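Local coordinates for penicillin-binding protein (Bacillus halodurans, PDB 3TG9) that probably binds beta-lactams, as a member of the serine beta-lactamase and penicillin-binding protein family, at residues 170-173 and 174-178; 191-194 and 195-198; 8-11 and 12-16; 206-209 and 210-214. One frame throughout, in Å; residues are numbered along the deposited sequence.

Contact 1 of 4, residues 170-173 and 174-178; sequences VTFQ and EYVEA
Glu174 turns its side chain back to Thr171, and the two close a capping box at the start of the helix. Glu174 N donates to Thr171 OG1 at 3.1 Å. In return Thr171 N donates to Glu174 OE1 at 2.9 Å, almost straight at 175°. That oxygen is met on its anti side, somewhat out of the carboxylate plane. Thr171 OG1 can face the helix because it sits between its own backbone N and carbonyl carbon (chi1 61°). Glu174 OE1 also lies 3.4 Å from Val170 CB. Tyr175 comes next. Tyr175 N bonds to Thr171 O at 2.9 Å, and Val170 CG2 stands at the edge of the tyrosine ring. Val176 N reaches Phe172 O at 3.0 Å. Val176 CG2 lies over one face of the Phe172 ring, 3.9 Å from the centroid, in a CH-pi contact shifted toward the ring rim. Glu177 N continues the ladder to Gln173 O. Glu177 CG passes 3.0 Å from Gln173 O, and the Glu177 carboxylate bonds onward to Tyr191 N. The helix lies against helix 58-70, where Phe172 meets Thr61, Val176 meets Phe60 and Tyr175 OH bonds to Gln67. Helix 155-168 adds Val164 beside Tyr175, and its Glu165 takes the N-H of Phe172.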
loop_
_atom_site.group_PDB
_atom_site.type_symbol
_atom_site.label_atom_id
_atom_site.label_comp_id
_atom_site.label_asym_id
_atom_site.label_seq_id
_atom_site.Cartn_x
_atom_site.Cartn_y
_atom_site.Cartn_z
ATOM N N VAL B 170 24.520 -13.620 -3.433
ATOM C CA VAL B 170 23.781 -12.495 -2.864
ATOM C C VAL B 170 22.382 -12.449 -3.476
ATOM O O VAL B 170 22.065 -13.251 -4.348
ATOM C CB VAL B 170 24.507 -11.158 -3.100
ATOM C CG1 VAL B 170 25.730 -11.046 -2.193
ATOM C CG2 VAL B 170 24.904 -11.003 -4.576
ATOM N N THR B 171 21.536 -11.534 -3.013
ATOM C CA THR B 171 20.193 -11.419 -3.583
ATOM C C THR B 171 20.286 -10.727 -4.929
ATOM O O THR B 171 21.250 -10.015 -5.189
ATOM C CB THR B 171 19.229 -10.617 -2.682
ATOM O OG1 THR B 171 19.719 -9.280 -2.515
ATOM C CG2 THR B 171 19.081 -11.287 -1.312
ATOM N N PHE B 172 19.284 -10.934 -5.779
ATOM C CA PHE B 172 19.267 -10.286 -7.078
ATOM C C PHE B 172 19.435 -8.777 -6.952
ATOM O O PHE B 172 20.295 -8.182 -7.602
ATOM C CB PHE B 172 17.987 -10.603 -7.851
ATOM C CG PHE B 172 17.895 -9.875 -9.159
ATOM C CD1 PHE B 172 18.649 -10.286 -10.249
ATOM C CD2 PHE B 172 17.083 -8.759 -9.292
ATOM C CE1 PHE B 172 18.578 -9.607 -11.454
ATOM C CE2 PHE B 172 17.014 -8.071 -10.495
ATOM C CZ PHE B 172 17.764 -8.496 -11.577
ATOM N N GLN B 173 18.610 -8.175 -6.104
ATOM C CA GLN B 173 18.632 -6.737 -5.849
ATOM C C GLN B 173 20.002 -6.244 -5.377
ATOM O O GLN B 173 20.501 -5.201 -5.832
ATOM C CB GLN B 173 17.550 -6.376 -4.821
ATOM C CG GLN B 173 16.110 -6.681 -5.280
ATOM C CD GLN B 173 15.723 -8.158 -5.185
ATOM O OE1 GLN B 173 16.506 -8.993 -4.727
ATOM N NE2 GLN B 173 14.497 -8.482 -5.609
ATOM N N GLU B 174 20.604 -6.996 -4.463
ATOM C CA GLU B 174 21.935 -6.680 -3.975
ATOM C C GLU B 174 22.945 -6.684 -5.119
ATOM O O GLU B 174 23.776 -5.780 -5.225
ATOM C CB GLU B 174 22.365 -7.673 -2.895
ATOM C CG GLU B 174 21.828 -7.352 -1.517
ATOM C CD GLU B 174 22.064 -8.476 -0.528
ATOM O OE1 GLU B 174 22.319 -9.618 -0.962
ATOM O OE2 GLU B 174 21.978 -8.220 0.690
ATOM N N TYR B 175 22.872 -7.702 -5.972
ATOM C CA TYR B 175 23.798 -7.796 -7.089
ATOM C C TYR B 175 23.695 -6.568 -7.995
ATOM O O TYR B 175 24.702 -5.931 -8.313
ATOM C CB TYR B 175 23.590 -9.079 -7.901
ATOM C CG TYR B 175 24.660 -9.247 -8.968
ATOM C CD1 TYR B 175 25.761 -10.068 -8.752
ATOM C CD2 TYR B 175 24.593 -8.546 -10.168
ATOM C CE1 TYR B 175 26.758 -10.204 -9.708
ATOM C CE2 TYR B 175 25.588 -8.679 -11.134
ATOM C CZ TYR B 175 26.666 -9.511 -10.897
ATOM O OH TYR B 175 27.662 -9.653 -11.847
ATOM N N VAL B 176 22.475 -6.226 -8.393
ATOM C CA VAL B 176 22.277 -5.157 -9.366
ATOM C C VAL B 176 22.654 -3.786 -8.821
ATOM O O VAL B 176 23.326 -3.005 -9.495
ATOM C CB VAL B 176 20.831 -5.136 -9.906
ATOM C CG1 VAL B 176 20.598 -3.901 -10.761
ATOM C CG2 VAL B 176 20.551 -6.400 -10.709
ATOM N N GLU B 177 22.218 -3.490 -7.603
ATOM C CA GLU B 177 22.522 -2.208 -6.976
ATOM C C GLU B 177 24.040 -2.025 -6.817
ATOM O O GLU B 177 24.563 -0.906 -6.898
ATOM C CB GLU B 177 21.778 -2.089 -5.627
ATOM C CG GLU B 177 20.249 -2.247 -5.789
ATOM C CD GLU B 177 19.453 -2.134 -4.487
ATOM O OE1 GLU B 177 19.940 -2.588 -3.425
ATOM O OE2 GLU B 177 18.314 -1.610 -4.534
ATOM N N ALA B 178 24.746 -3.134 -6.625
ATOM C CA ALA B 178 26.193 -3.100 -6.440
ATOM C C ALA B 178 26.962 -3.132 -7.771
ATOM O O ALA B 178 27.841 -2.306 -8.011
ATOM C CB ALA B 178 26.630 -4.255 -5.545
#

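Contact 2 of 4, residues 191-194 and 195-198; sequences YFAF and DTLP
Phe192 lays one ring face against Pro198, six residues later in the chain. Pro198 CG stands over the middle of the Phe192 ring, 3.7 Å from the centroid and only 7° off the normal, in a CH-pi contact. Pro198 CD sits toward the attached end, 3.7 Å from Phe192 CG. The ring is brought round by a first torsion of -53°, with CG beside the backbone N and anti to the carbonyl carbon. Leu197 extends the apolar patch. Leu197 CD2 lies 3.9 Å from Phe192 CB, while Leu197 CG rests near Phe194 O.

The loop between these side chains is a tight turn. Thr196 N donates to Ala193 O at 3.0 Å. The bond is bent, and the donor stands well above the carbonyl plane. The Ala193 methyl faces two polar side chains: Ala193 CB is 3.5 Å from Asp195 OD1 and 3.6 Å from Thr196 OG1. A chi1 of 55° folds Asp195 CG over its own main chain and brings the carboxylate back this way. Its buried OD1 forms a salt bridge with Arg128, which probably stabilises the charged carboxylate.

This loop runs between helix 172-182 and strand 205-207. Tyr191 packs on Gln173 and Val176 of that helix. Tyr231 of strand 231-232 meets the Phe192 ring and also touches Phe194 and Leu197. The turn faces the second subunit as well: Asp195 O bonds to Thr215 of that neighbouring subunit, and Thr196 packs on its Trp213.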
loop_
_atom_site.group_PDB
_atom_site.type_symbol
_atom_site.label_atom_id
_atom_site.label_comp_id
_atom_site.label_asym_id
_atom_site.label_seq_id
_atom_site.Cartn_x
_atom_site.Cartn_y
_atom_site.Cartn_z
ATOM N N TYR B 191 15.705 -1.087 -5.845
ATOM C CA TYR B 191 14.527 -1.929 -5.824
ATOM C C TYR B 191 13.782 -1.619 -4.539
ATOM O O TYR B 191 13.946 -2.301 -3.528
ATOM C CB TYR B 191 14.930 -3.398 -5.930
ATOM C CG TYR B 191 15.547 -3.717 -7.274
ATOM C CD1 TYR B 191 14.812 -4.366 -8.250
ATOM C CD2 TYR B 191 16.852 -3.338 -7.577
ATOM C CE1 TYR B 191 15.352 -4.650 -9.484
ATOM C CE2 TYR B 191 17.405 -3.624 -8.825
ATOM C CZ TYR B 191 16.643 -4.281 -9.770
ATOM O OH TYR B 191 17.149 -4.568 -11.018
ATOM N N PHE B 192 13.002 -0.542 -4.580
ATOM C CA PHE B 192 12.279 -0.072 -3.409
ATOM C C PHE B 192 11.012 -0.892 -3.226
ATOM O O PHE B 192 10.416 -1.355 -4.205
ATOM C CB PHE B 192 11.903 1.409 -3.541
ATOM C CG PHE B 192 13.058 2.309 -3.863
ATOM C CD1 PHE B 192 14.320 2.043 -3.360
ATOM C CD2 PHE B 192 12.876 3.433 -4.657
ATOM C CE1 PHE B 192 15.385 2.873 -3.654
ATOM C CE2 PHE B 192 13.937 4.267 -4.959
ATOM C CZ PHE B 192 15.191 3.990 -4.459
ATOM N N ALA B 193 10.611 -1.064 -1.970
ATOM C CA ALA B 193 9.382 -1.767 -1.633
ATOM C C ALA B 193 8.341 -0.738 -1.242
ATOM O O ALA B 193 8.679 0.299 -0.684
ATOM C CB ALA B 193 9.620 -2.743 -0.493
ATOM N N PHE B 194 7.076 -1.028 -1.537
ATOM C CA PHE B 194 5.998 -0.072 -1.327
ATOM C C PHE B 194 5.876 0.346 0.136
ATOM O O PHE B 194 5.480 1.475 0.432
ATOM C CB PHE B 194 4.657 -0.661 -1.787
ATOM C CG PHE B 194 4.478 -0.713 -3.282
ATOM C CD1 PHE B 194 4.639 0.432 -4.059
ATOM C CD2 PHE B 194 4.121 -1.902 -3.909
ATOM C CE1 PHE B 194 4.467 0.384 -5.430
ATOM C CE2 PHE B 194 3.940 -1.954 -5.276
ATOM C CZ PHE B 194 4.114 -0.813 -6.043
ATOM N N ASP B 195 6.195 -0.566 1.053
ATOM C CA ASP B 195 5.946 -0.311 2.474
ATOM C C ASP B 195 7.159 0.352 3.115
ATOM O O ASP B 195 7.156 0.665 4.305
ATOM C CB ASP B 195 5.532 -1.589 3.220
ATOM C CG ASP B 195 6.536 -2.716 3.055
ATOM O OD1 ASP B 195 7.243 -2.751 2.027
ATOM O OD2 ASP B 195 6.623 -3.571 3.953
ATOM N N THR B 196 8.187 0.587 2.303
ATOM C CA THR B 196 9.369 1.301 2.761
ATOM C C THR B 196 9.842 2.287 1.697
ATOM O O THR B 196 11.038 2.505 1.534
ATOM C CB THR B 196 10.522 0.338 3.141
ATOM O OG1 THR B 196 10.872 -0.467 2.012
ATOM C CG2 THR B 196 10.106 -0.588 4.287
ATOM N N LEU B 197 8.896 2.892 0.986
ATOM C CA LEU B 197 9.243 3.854 -0.060
ATOM C C LEU B 197 10.049 5.035 0.490
ATOM O O LEU B 197 9.628 5.698 1.439
ATOM C CB LEU B 197 7.988 4.377 -0.766
ATOM C CG LEU B 197 7.389 3.583 -1.926
ATOM C CD1 LEU B 197 6.368 4.449 -2.633
ATOM C CD2 LEU B 197 8.464 3.117 -2.910
ATOM N N PRO B 198 11.210 5.317 -0.124
ATOM C CA PRO B 198 12.040 6.423 0.353
ATOM C C PRO B 198 11.536 7.740 -0.221
ATOM O O PRO B 198 10.594 7.739 -1.016
ATOM C CB PRO B 198 13.430 6.087 -0.193
ATOM C CG PRO B 198 13.264 4.775 -0.985
ATOM C CD PRO B 198 11.818 4.630 -1.273
#

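Contact 3 of 4, residues 8-11 and 12-16; sequences HTIM and EDWKL
Met11 and Leu16 meet where the helix ends and its chain turns away. The end is a Schellman motif. Leu16 N donates to Met11 O at 2.9 Å, and Lys15 N makes a weaker bond to Glu12 O. Lys15 is the C-prime residue, with a positive phi of 50° that swings the backbone out of the helix.

The packed side is apolar. Met11 bends at its third torsion (69°), which folds the terminal methyl back toward Leu16. Met11 CE lies 4.0 Å from Leu16 CD2 and also approaches the Leu16 carbonyl. Both side chains are buried. Ile10 is buried too and turns toward helix 320-330, meeting Val323 and Ala326. Leu16 reaches Val323 as well as Val312 and Ala314 of strand 308-314. Met11 touches Leu34 of strand 30-34.

The other side faces solvent, and its side chains mostly touch little. One pair there is close: Thr9 and Asp13 run alongside each other, with the methyl Thr9 CG2 3.1 Å from Asp13 OD2. Trp14 CD1 is 4.0 Å from Ile10 CG2, and Ile10 O stands near the ring plane at the indole edge, 3.1 Å from Trp14 CD1. Lys15 NZ curls back to Glu12 O in a weak bond.

Polar and apolar work are thus divided. Main-chain bonds finish the helix, among them Trp14 N to Ile10 O at 3.0 Å, while apolar packing seats its inner face on the protein. Glu12 and Asp13 are exposed, so their carboxylates face solvent.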
loop_
_atom_site.group_PDB
_atom_site.type_symbol
_atom_site.label_atom_id
_atom_site.label_comp_id
_atom_site.label_asym_id
_atom_site.label_seq_id
_atom_site.Cartn_x
_atom_site.Cartn_y
_atom_site.Cartn_z
ATOM N N HIS B 8 8.937 20.190 -22.283
ATOM C CA HIS B 8 7.794 20.626 -21.483
ATOM C C HIS B 8 6.513 20.671 -22.313
ATOM O O HIS B 8 5.445 20.211 -21.874
ATOM C CB HIS B 8 8.072 21.990 -20.854
ATOM C CG HIS B 8 9.307 22.024 -20.008
ATOM N ND1 HIS B 8 9.269 21.966 -18.630
ATOM C CD2 HIS B 8 10.616 22.113 -20.346
ATOM C CE1 HIS B 8 10.503 22.015 -18.156
ATOM N NE2 HIS B 8 11.339 22.106 -19.175
ATOM N N THR B 9 6.629 21.232 -23.512
ATOM C CA THR B 9 5.500 21.369 -24.416
ATOM C C THR B 9 5.004 20.000 -24.838
ATOM O O THR B 9 3.797 19.762 -24.948
ATOM C CB THR B 9 5.897 22.148 -25.676
ATOM O OG1 THR B 9 6.507 23.389 -25.300
ATOM C CG2 THR B 9 4.676 22.416 -26.536
ATOM N N ILE B 10 5.949 19.099 -25.079
ATOM C CA ILE B 10 5.611 17.739 -25.478
ATOM C C ILE B 10 4.768 17.063 -24.398
ATOM O O ILE B 10 3.698 16.509 -24.673
ATOM C CB ILE B 10 6.878 16.908 -25.771
ATOM C CG1 ILE B 10 7.542 17.387 -27.069
ATOM C CG2 ILE B 10 6.535 15.427 -25.867
ATOM C CD1 ILE B 10 9.001 16.972 -27.219
ATOM N N MET B 11 5.248 17.126 -23.164
ATOM C CA MET B 11 4.547 16.500 -22.043
ATOM C C MET B 11 3.211 17.165 -21.723
ATOM O O MET B 11 2.233 16.490 -21.382
ATOM C CB MET B 11 5.458 16.433 -20.819
ATOM C CG MET B 11 6.512 15.357 -20.990
ATOM S SD MET B 11 7.677 15.230 -19.650
ATOM C CE MET B 11 6.596 14.586 -18.359
ATOM N N GLU B 12 3.173 18.484 -21.868
ATOM C CA GLU B 12 1.955 19.250 -21.645
ATOM C C GLU B 12 0.900 18.861 -22.664
ATOM O O GLU B 12 -0.274 18.710 -22.331
ATOM C CB GLU B 12 2.254 20.746 -21.741
ATOM C CG GLU B 12 1.360 21.621 -20.874
ATOM C CD GLU B 12 2.132 22.764 -20.228
ATOM O OE1 GLU B 12 3.321 22.948 -20.579
ATOM O OE2 GLU B 12 1.558 23.472 -19.367
ATOM N N ASP B 13 1.333 18.688 -23.911
ATOM C CA ASP B 13 0.423 18.353 -24.998
ATOM C C ASP B 13 -0.116 16.935 -24.864
ATOM O O ASP B 13 -1.273 16.658 -25.201
ATOM C CB ASP B 13 1.121 18.540 -26.348
ATOM C CG ASP B 13 1.385 20.004 -26.670
ATOM O OD1 ASP B 13 0.509 20.849 -26.377
ATOM O OD2 ASP B 13 2.467 20.311 -27.216
ATOM N N TRP B 14 0.724 16.036 -24.369
ATOM C CA TRP B 14 0.302 14.656 -24.174
ATOM C C TRP B 14 -0.202 14.408 -22.756
ATOM O O TRP B 14 -0.557 13.281 -22.406
ATOM C CB TRP B 14 1.438 13.697 -24.527
ATOM C CG TRP B 14 1.747 13.696 -25.987
ATOM C CD1 TRP B 14 2.779 14.340 -26.613
ATOM C CD2 TRP B 14 1.004 13.033 -27.019
ATOM N NE1 TRP B 14 2.728 14.107 -27.968
ATOM C CE2 TRP B 14 1.648 13.308 -28.241
ATOM C CE3 TRP B 14 -0.141 12.228 -27.021
ATOM C CZ2 TRP B 14 1.187 12.808 -29.455
ATOM C CZ3 TRP B 14 -0.599 11.731 -28.230
ATOM C CH2 TRP B 14 0.065 12.023 -29.430
ATOM N N LYS B 15 -0.246 15.471 -21.956
ATOM C CA LYS B 15 -0.708 15.387 -20.571
ATOM C C LYS B 15 -0.003 14.253 -19.834
ATOM O O LYS B 15 -0.659 13.360 -19.290
ATOM C CB LYS B 15 -2.224 15.165 -20.515
ATOM C CG LYS B 15 -3.040 16.026 -21.464
ATOM C CD LYS B 15 -2.869 17.503 -21.172
ATOM C CE LYS B 15 -3.585 18.353 -22.217
ATOM N NZ LYS B 15 -3.364 19.813 -21.993
ATOM N N LEU B 16 1.327 14.283 -19.821
ATOM C CA LEU B 16 2.089 13.202 -19.209
ATOM C C LEU B 16 2.618 13.586 -17.843
ATOM O O LEU B 16 3.426 14.511 -17.724
ATOM C CB LEU B 16 3.256 12.760 -20.102
ATOM C CG LEU B 16 4.032 11.543 -19.572
ATOM C CD1 LEU B 16 3.180 10.289 -19.666
ATOM C CD2 LEU B 16 5.334 11.345 -20.323
#

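Contact 4 of 4, residues 206-209 and 210-214; sequences IDLE and DGSWK
Asp210 OD1 is gripped twice by Ser212, just across the turn from Leu208 CB at 4.0 Å. Ser212 OG donates to the syn lone pair of Asp210 OD1 at 2.5 Å. Ser212 N reaches Asp210 OD1 at 2.9 Å, nearly along the C-O bond, and this completes an Asx turn. With chi1 at 65°, the Asp210 side chain aims its carboxylate at Ser212. Leu208 to Gly211 form a type I beta turn, closed by Gly211 N to Leu208 O. Gly211 has positive phi (99°), where a side chain would press on the preceding carbonyl oxygen.

Beyond the turn the strands pair antiparallel. Ile206 and Lys214 are the hydrogen-bonded pair, with Ile206 N to Lys214 O at 2.8 Å. Their side chains share a face: the extended lysine runs past Leu208, with Lys214 CD 3.9 Å from Leu208 CD1, and Lys214 CE is 3.8 Å from Ile206 CD1. Asp207 and Trp213 are the non-hydrogen-bonded pair on the other face, where Trp213 also meets Arg39.

The lysine thus offers its methylenes to apolar neighbours and its ammonium to Glu116 in a salt bridge. The paired bonds at Asp210 OD1 fix its carboxylate and would probably favour the charged form.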
loop_
_atom_site.group_PDB
_atom_site.type_symbol
_atom_site.label_atom_id
_atom_site.label_comp_id
_atom_site.label_asym_id
_atom_site.label_seq_id
_atom_site.Cartn_x
_atom_site.Cartn_y
_atom_site.Cartn_z
ATOM N N ILE B 206 -3.548 4.641 -10.947
ATOM C CA ILE B 206 -4.409 3.872 -11.827
ATOM C C ILE B 206 -5.732 4.603 -11.981
ATOM O O ILE B 206 -6.397 4.907 -10.987
ATOM C CB ILE B 206 -4.736 2.483 -11.235
ATOM C CG1 ILE B 206 -3.465 1.720 -10.853
ATOM C CG2 ILE B 206 -5.582 1.684 -12.210
ATOM C CD1 ILE B 206 -3.743 0.393 -10.139
ATOM N N ASP B 207 -6.119 4.876 -13.221
ATOM C CA ASP B 207 -7.391 5.529 -13.489
ATOM C C ASP B 207 -8.416 4.497 -13.917
ATOM O O ASP B 207 -8.139 3.659 -14.781
ATOM C CB ASP B 207 -7.205 6.644 -14.513
ATOM C CG ASP B 207 -6.503 7.846 -13.917
ATOM O OD1 ASP B 207 -7.101 8.514 -13.045
ATOM O OD2 ASP B 207 -5.344 8.120 -14.291
ATOM N N LEU B 208 -9.589 4.544 -13.295
ATOM C CA LEU B 208 -10.510 3.418 -13.362
ATOM C C LEU B 208 -11.731 3.658 -14.235
ATOM O O LEU B 208 -12.148 4.799 -14.443
ATOM C CB LEU B 208 -10.945 3.020 -11.954
ATOM C CG LEU B 208 -9.823 2.405 -11.122
ATOM C CD1 LEU B 208 -10.158 2.425 -9.639
ATOM C CD2 LEU B 208 -9.528 0.988 -11.613
ATOM N N GLU B 209 -12.301 2.562 -14.731
ATOM C CA GLU B 209 -13.523 2.596 -15.533
ATOM C C GLU B 209 -14.653 3.391 -14.862
ATOM O O GLU B 209 -15.592 3.822 -15.528
ATOM C CB GLU B 209 -13.998 1.164 -15.833
ATOM C CG GLU B 209 -15.167 1.068 -16.822
ATOM C CD GLU B 209 -15.468 -0.361 -17.260
ATOM O OE1 GLU B 209 -16.077 -1.115 -16.461
ATOM O OE2 GLU B 209 -15.099 -0.725 -18.403
ATOM N N ASP B 210 -14.564 3.590 -13.550
ATOM C CA ASP B 210 -15.626 4.300 -12.844
ATOM C C ASP B 210 -15.361 5.800 -12.637
ATOM O O ASP B 210 -16.161 6.487 -12.001
ATOM C CB ASP B 210 -15.949 3.605 -11.516
ATOM C CG ASP B 210 -14.791 3.651 -10.531
ATOM O OD1 ASP B 210 -14.160 4.720 -10.395
ATOM O OD2 ASP B 210 -14.526 2.620 -9.876
ATOM N N GLY B 211 -14.255 6.313 -13.173
ATOM C CA GLY B 211 -13.958 7.732 -13.055
ATOM C C GLY B 211 -12.978 8.092 -11.953
ATOM O O GLY B 211 -12.359 9.161 -11.997
ATOM N N SER B 212 -12.825 7.208 -10.966
ATOM C CA SER B 212 -11.943 7.474 -9.825
ATOM C C SER B 212 -10.515 6.982 -10.043
ATOM O O SER B 212 -10.250 6.206 -10.969
ATOM C CB SER B 212 -12.501 6.806 -8.572
ATOM O OG SER B 212 -12.445 5.391 -8.684
ATOM N N TRP B 213 -9.599 7.428 -9.184
ATOM C CA TRP B 213 -8.254 6.857 -9.171
ATOM C C TRP B 213 -7.899 6.044 -7.926
ATOM O O TRP B 213 -8.594 6.086 -6.908
ATOM C CB TRP B 213 -7.166 7.891 -9.486
ATOM C CG TRP B 213 -6.919 9.036 -8.516
ATOM C CD1 TRP B 213 -7.140 10.364 -8.760
ATOM C CD2 TRP B 213 -6.325 8.971 -7.204
ATOM N NE1 TRP B 213 -6.755 11.122 -7.676
ATOM C CE2 TRP B 213 -6.249 10.293 -6.712
ATOM C CE3 TRP B 213 -5.868 7.925 -6.393
ATOM C CZ2 TRP B 213 -5.741 10.595 -5.442
ATOM C CZ3 TRP B 213 -5.362 8.227 -5.135
ATOM C CH2 TRP B 213 -5.307 9.550 -4.670
ATOM N N LYS B 214 -6.822 5.281 -8.035
ATOM C CA LYS B 214 -6.248 4.600 -6.887
ATOM C C LYS B 214 -4.770 4.417 -7.158
ATOM O O LYS B 214 -4.334 4.537 -8.296
ATOM C CB LYS B 214 -6.939 3.259 -6.629
ATOM C CG LYS B 214 -6.616 2.156 -7.625
ATOM C CD LYS B 214 -7.395 0.888 -7.293
ATOM C CE LYS B 214 -6.998 -0.272 -8.208
ATOM N NZ LYS B 214 -7.661 -1.544 -7.791
HETATM O O HOH W 1 -11.165 6.982 -14.200
#

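Overall arrangement
Contacts 1 and 2 are partly buried and touch each other through Tyr191. Contact 3 also mixes buried and exposed residues, while contact 4 is a surface hairpin. Contact 1 starts a helix with a capping box, and contact 3 ends another with a Schellman motif. They lie on opposite sides of the chain's centre, about 35 Å apart between centres. Contact 3 packs beside the large antiparallel sheet, whereas contact 1 belongs to the helical part. Contacts 2 and 4 are both turns reaching the second subunit. One relies on ring packing, the other on strand pairing and an Asx turn.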